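Local structure of polyketide biosynthesis cytochrome P450 PksS (Bacillus subtilis, 4YZR) at residues 146-150 with 246-251. The protein is a haem-dependent cytochrome P450 monooxygenase that acts on dihydrobacillaene in the biosynthesis of the polyketide antibiotic bacillaene. Coordinates in Å, arbitrary orientation, origin at the centre of the assembly. Numbering follows the deposited sequence.
Sequences ASPLP and TVNLLG. With HEM (protoporphyrin IX containing Fe), chain C.
Build 246-251 as regular alpha helix, part of the long helix 228-259, and set 146-150, all with helical backbone angles, against it so that the CA atoms of Ser147 and Val247 lie 5.2 Å apart. No hydrogen bond crosses; the contact is mainly apolar. Thr246, chi1 m, puts CG2 3.9 Å from Pro150 CB, while its OG1 is hydrogen-bonded to Ala241 O and lies 3.4 Å from haem CMC. Val247, chi1 t, lays both methyls against the facing turn: CG1 is 3.6 Å from Ser147 OG, CG2 3.8 Å from Pro150 CG and 3.5 Å from Ala146 O, which is buried without a hydrogen-bond partner. Leu249 CB is 3.7 Å from haem CBB. Leu250 (mt) brings CB within 3.8 Å of Ala146 CB and CD1 within 3.7 Å of Pro150 CG and 4.1 Å of Leu149 CD2. Gly251 N sits 3.7 Å from Ala146 CB. Helix 355-372 touches this seam through Glu361 and Ala365. A long central helix I, packed against haem and neighbouring helices, is characteristic of the cytochrome P450 fold.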
ATOM      1  N   ALA A 146      -0.634 -13.349   6.405  1.00 10.14           N
ATOM      2  CA  ALA A 146      -0.552 -12.068   5.602  1.00  9.91           C
ATOM      3  C   ALA A 146      -0.558 -10.925   6.524  1.00  9.82           C
ATOM      4  O   ALA A 146       0.168  -9.936   6.247  1.00 10.48           O
ATOM      5  CB  ALA A 146      -1.678 -12.016   4.652  1.00 10.14           C
ATOM      6  N   SER A 147      -1.364 -10.867   7.614  1.00  9.91           N
ATOM      7  CA  SER A 147      -1.332  -9.741   8.551  0.50 10.54           C
ATOM      8  C   SER A 147      -0.095  -9.723   9.444  1.00 11.41           C
ATOM      9  O   SER A 147       0.571  -8.697   9.586  1.00 11.69           O
ATOM     10  CB  SER A 147      -2.637  -9.701   9.368  0.50 11.82           C
ATOM     11  OG  SER A 147      -3.795  -9.590   8.541  0.50 11.35           O
ATOM     12  N   PRO A 148       0.325 -10.854  10.066  1.00  9.87           N
ATOM     13  CA  PRO A 148       1.462 -10.779  11.022  1.00 10.64           C
ATOM     14  C   PRO A 148       2.776 -10.569  10.371  1.00 10.88           C
ATOM     15  O   PRO A 148       3.602  -9.879  10.906  1.00 12.40           O
ATOM     16  CB  PRO A 148       1.408 -12.108  11.817  1.00 12.12           C
ATOM     17  CG  PRO A 148       0.536 -12.972  10.966  1.00 13.24           C
ATOM     18  CD  PRO A 148      -0.423 -12.143  10.210  1.00 11.49           C
ATOM     19  N   LEU A 149       3.022 -11.085   9.172  1.00 10.03           N
ATOM     20  CA  LEU A 149       4.358 -11.016   8.604  1.00 11.04           C
ATOM     21  C   LEU A 149       4.799  -9.564   8.416  1.00  9.20           C
ATOM     22  O   LEU A 149       5.852  -9.164   8.963  1.00 10.01           O
ATOM     23  CB  LEU A 149       4.543 -11.872   7.388  1.00 11.21           C
ATOM     24  CG  LEU A 149       5.929 -11.861   6.764  1.00 12.82           C
ATOM     25  CD1 LEU A 149       6.369 -13.225   6.131  1.00 16.16           C
ATOM     26  CD2 LEU A 149       6.204 -10.758   5.813  1.00 15.53           C
ATOM     27  N   PRO A 150       4.017  -8.694   7.764  1.00  8.77           N
ATOM     28  CA  PRO A 150       4.462  -7.296   7.565  1.00  8.85           C
ATOM     29  C   PRO A 150       4.591  -6.606   8.890  1.00  9.10           C
ATOM     30  O   PRO A 150       5.454  -5.699   9.035  1.00  9.02           O
ATOM     31  CB  PRO A 150       3.427  -6.732   6.657  1.00  9.52           C
ATOM     32  CG  PRO A 150       2.876  -7.948   5.900  1.00  9.88           C
ATOM     33  CD  PRO A 150       2.802  -8.991   6.965  1.00  9.92           C
ATOM     34  N   THR A 246       0.802  -3.579   2.533  1.00 10.44           N
ATOM     35  CA  THR A 246       1.662  -4.749   2.305  1.00 10.04           C
ATOM     36  C   THR A 246       0.943  -6.035   2.693  1.00 10.23           C
ATOM     37  O   THR A 246       1.030  -7.007   1.989  1.00 10.84           O
ATOM     38  CB  THR A 246       2.942  -4.532   3.187  1.00 11.26           C
ATOM     39  OG1 THR A 246       3.584  -3.275   2.791  1.00 13.40           O
ATOM     40  CG2 THR A 246       3.895  -5.555   2.936  1.00 13.21           C
ATOM     41  N   VAL A 247       0.203  -6.001   3.814  1.00  8.93           N
ATOM     42  CA  VAL A 247      -0.697  -7.100   4.165  1.00  8.75           C
ATOM     43  C   VAL A 247      -1.577  -7.431   3.003  1.00  9.94           C
ATOM     44  O   VAL A 247      -1.814  -8.634   2.716  1.00 10.52           O
ATOM     45  CB  VAL A 247      -1.501  -6.688   5.424  1.00  9.04           C
ATOM     46  CG1 VAL A 247      -2.591  -7.705   5.715  1.00  9.82           C
ATOM     47  CG2 VAL A 247      -0.565  -6.577   6.629  1.00  9.95           C
ATOM     48  N   ASN A 248      -2.147  -6.439   2.331  1.00  9.38           N
ATOM     49  CA  ASN A 248      -3.074  -6.687   1.241  1.00 10.06           C
ATOM     50  C   ASN A 248      -2.343  -7.288   0.055  1.00 10.66           C
ATOM     51  O   ASN A 248      -2.981  -8.103  -0.650  1.00 11.34           O
ATOM     52  CB  ASN A 248      -3.864  -5.444   0.912  1.00 10.57           C
ATOM     53  CG  ASN A 248      -4.840  -5.099   1.975  1.00 10.78           C
ATOM     54  OD1 ASN A 248      -5.219  -6.064   2.699  1.00 13.23           O
ATOM     55  ND2 ASN A 248      -5.206  -3.904   2.081  1.00 12.85           N
ATOM     56  N   LEU A 249      -1.141  -6.911  -0.257  1.00  9.61           N
ATOM     57  CA  LEU A 249      -0.434  -7.645  -1.300  1.00  9.53           C
ATOM     58  C   LEU A 249      -0.431  -9.137  -0.973  1.00  9.46           C
ATOM     59  O   LEU A 249      -0.672 -10.015  -1.815  1.00 10.35           O
ATOM     60  CB  LEU A 249       0.984  -7.145  -1.522  1.00 12.09           C
ATOM     61  CG  LEU A 249       1.872  -7.951  -2.471  1.00 13.14           C
ATOM     62  CD1 LEU A 249       1.294  -8.085  -3.880  1.00 15.18           C
ATOM     63  CD2 LEU A 249       3.277  -7.389  -2.560  1.00 14.42           C
ATOM     64  N   LEU A 250      -0.017  -9.456   0.265  1.00  9.01           N
ATOM     65  CA  LEU A 250       0.106 -10.872   0.601  1.00  8.85           C
ATOM     66  C   LEU A 250      -1.199 -11.543   0.599  1.00  9.07           C
ATOM     67  O   LEU A 250      -1.318 -12.702   0.141  1.00 10.61           O
ATOM     68  CB  LEU A 250       0.763 -11.002   1.953  1.00  9.67           C
ATOM     69  CG  LEU A 250       2.177 -10.488   2.100  1.00 11.71           C
ATOM     70  CD1 LEU A 250       2.813 -10.719   3.447  1.00 12.17           C
ATOM     71  CD2 LEU A 250       3.102 -10.858   0.987  1.00 14.12           C
ATOM     72  N   GLY A 251      -2.263 -10.922   1.137  1.00  8.65           N
ATOM     73  CA  GLY A 251      -3.548 -11.574   1.194  1.00  8.20           C
ATOM     74  C   GLY A 251      -4.195 -11.736  -0.157  1.00  9.00           C
ATOM     75  O   GLY A 251      -4.648 -12.818  -0.572  1.00 10.34           O
TER
HETATM   76  CHA HEM C 502       4.016   5.807  -1.869  0.93  8.82           C
HETATM   77  CHB HEM C 502       1.860   1.647  -3.048  0.93  7.20           C
HETATM   78  CHC HEM C 502       4.336  -0.615   0.474  0.93  7.08           C
HETATM   79  CHD HEM C 502       6.333   3.571   1.705  0.93  9.16           C
HETATM   80  C1A HEM C 502       3.198   4.889  -2.484  0.93  7.99           C
HETATM   81  C2A HEM C 502       2.311   5.096  -3.638  0.93  7.57           C
HETATM   82  C3A HEM C 502       1.692   3.973  -3.899  0.93  7.39           C
HETATM   83  C4A HEM C 502       2.228   2.956  -2.990  0.93  7.26           C
HETATM   84  CMA HEM C 502       0.622   3.741  -4.890  0.93  8.20           C
HETATM   85  CAA HEM C 502       2.051   6.460  -4.290  0.93  9.04           C
HETATM   86  CBA HEM C 502       0.932   7.173  -3.682  0.93 10.10           C
HETATM   87  CGA HEM C 502       0.518   8.577  -4.299  0.93 10.28           C
HETATM   88  O1A HEM C 502      -0.572   9.029  -3.802  0.93 11.37           O
HETATM   89  O2A HEM C 502       1.234   8.956  -5.149  0.93 11.17           O
HETATM   90  C1B HEM C 502       2.339   0.667  -2.181  0.93  6.53           C
HETATM   91  C2B HEM C 502       2.029  -0.724  -2.228  0.93  6.25           C
HETATM   92  C3B HEM C 502       2.696  -1.395  -1.258  0.93  6.89           C
HETATM   93  C4B HEM C 502       3.473  -0.364  -0.568  0.93  6.77           C
HETATM   94  CMB HEM C 502       1.112  -1.270  -3.223  0.93  7.64           C
HETATM   95  CAB HEM C 502       2.723  -2.794  -0.871  0.93  7.88           C
HETATM   96  CBB HEM C 502       2.367  -3.724  -1.686  0.93 13.04           C
HETATM   97  C1C HEM C 502       5.145   0.277   1.126  0.93  7.48           C
HETATM   98  C2C HEM C 502       6.023   0.049   2.205  0.93  7.93           C
HETATM   99  C3C HEM C 502       6.612   1.260   2.572  0.93  8.92           C
HETATM  100  C4C HEM C 502       6.031   2.241   1.712  0.93  7.84           C
HETATM  101  CMC HEM C 502       6.330  -1.346   2.683  0.93  8.96           C
HETATM  102  CAC HEM C 502       7.588   1.525   3.616  0.93 10.30           C
HETATM  103  CBC HEM C 502       7.707   0.819   4.681  0.93 16.19           C
HETATM  104  C1D HEM C 502       5.885   4.568   0.872  0.93  8.11           C
HETATM  105  C2D HEM C 502       6.228   5.964   0.998  0.93  9.68           C
HETATM  106  C3D HEM C 502       5.585   6.583  -0.035  0.93  8.96           C
HETATM  107  C4D HEM C 502       4.848   5.560  -0.803  0.93  8.13           C
HETATM  108  CMD HEM C 502       7.181   6.581   1.997  0.93  9.90           C
HETATM  109  CAD HEM C 502       5.630   8.044  -0.404  0.93  9.65           C
HETATM  110  CBD HEM C 502       6.732   8.362  -1.366  0.93  9.97           C
HETATM  111  CGD HEM C 502       6.916   9.872  -1.710  0.93 10.07           C
HETATM  112  O1D HEM C 502       5.957  10.606  -1.445  0.93 11.16           O
HETATM  113  O2D HEM C 502       7.989  10.173  -2.269  0.93 12.42           O
HETATM  114  NA  HEM C 502       3.168   3.560  -2.207  0.93  7.60           N
HETATM  115  NB  HEM C 502       3.266   0.834  -1.179  0.93  7.37           N
HETATM  116  NC  HEM C 502       5.181   1.612   0.828  0.93  8.26           N
HETATM  117  ND  HEM C 502       5.041   4.331  -0.187  0.93  8.19           N
HETATM  118 FE   HEM C 502       4.223   2.587  -0.725  0.93  7.61          FE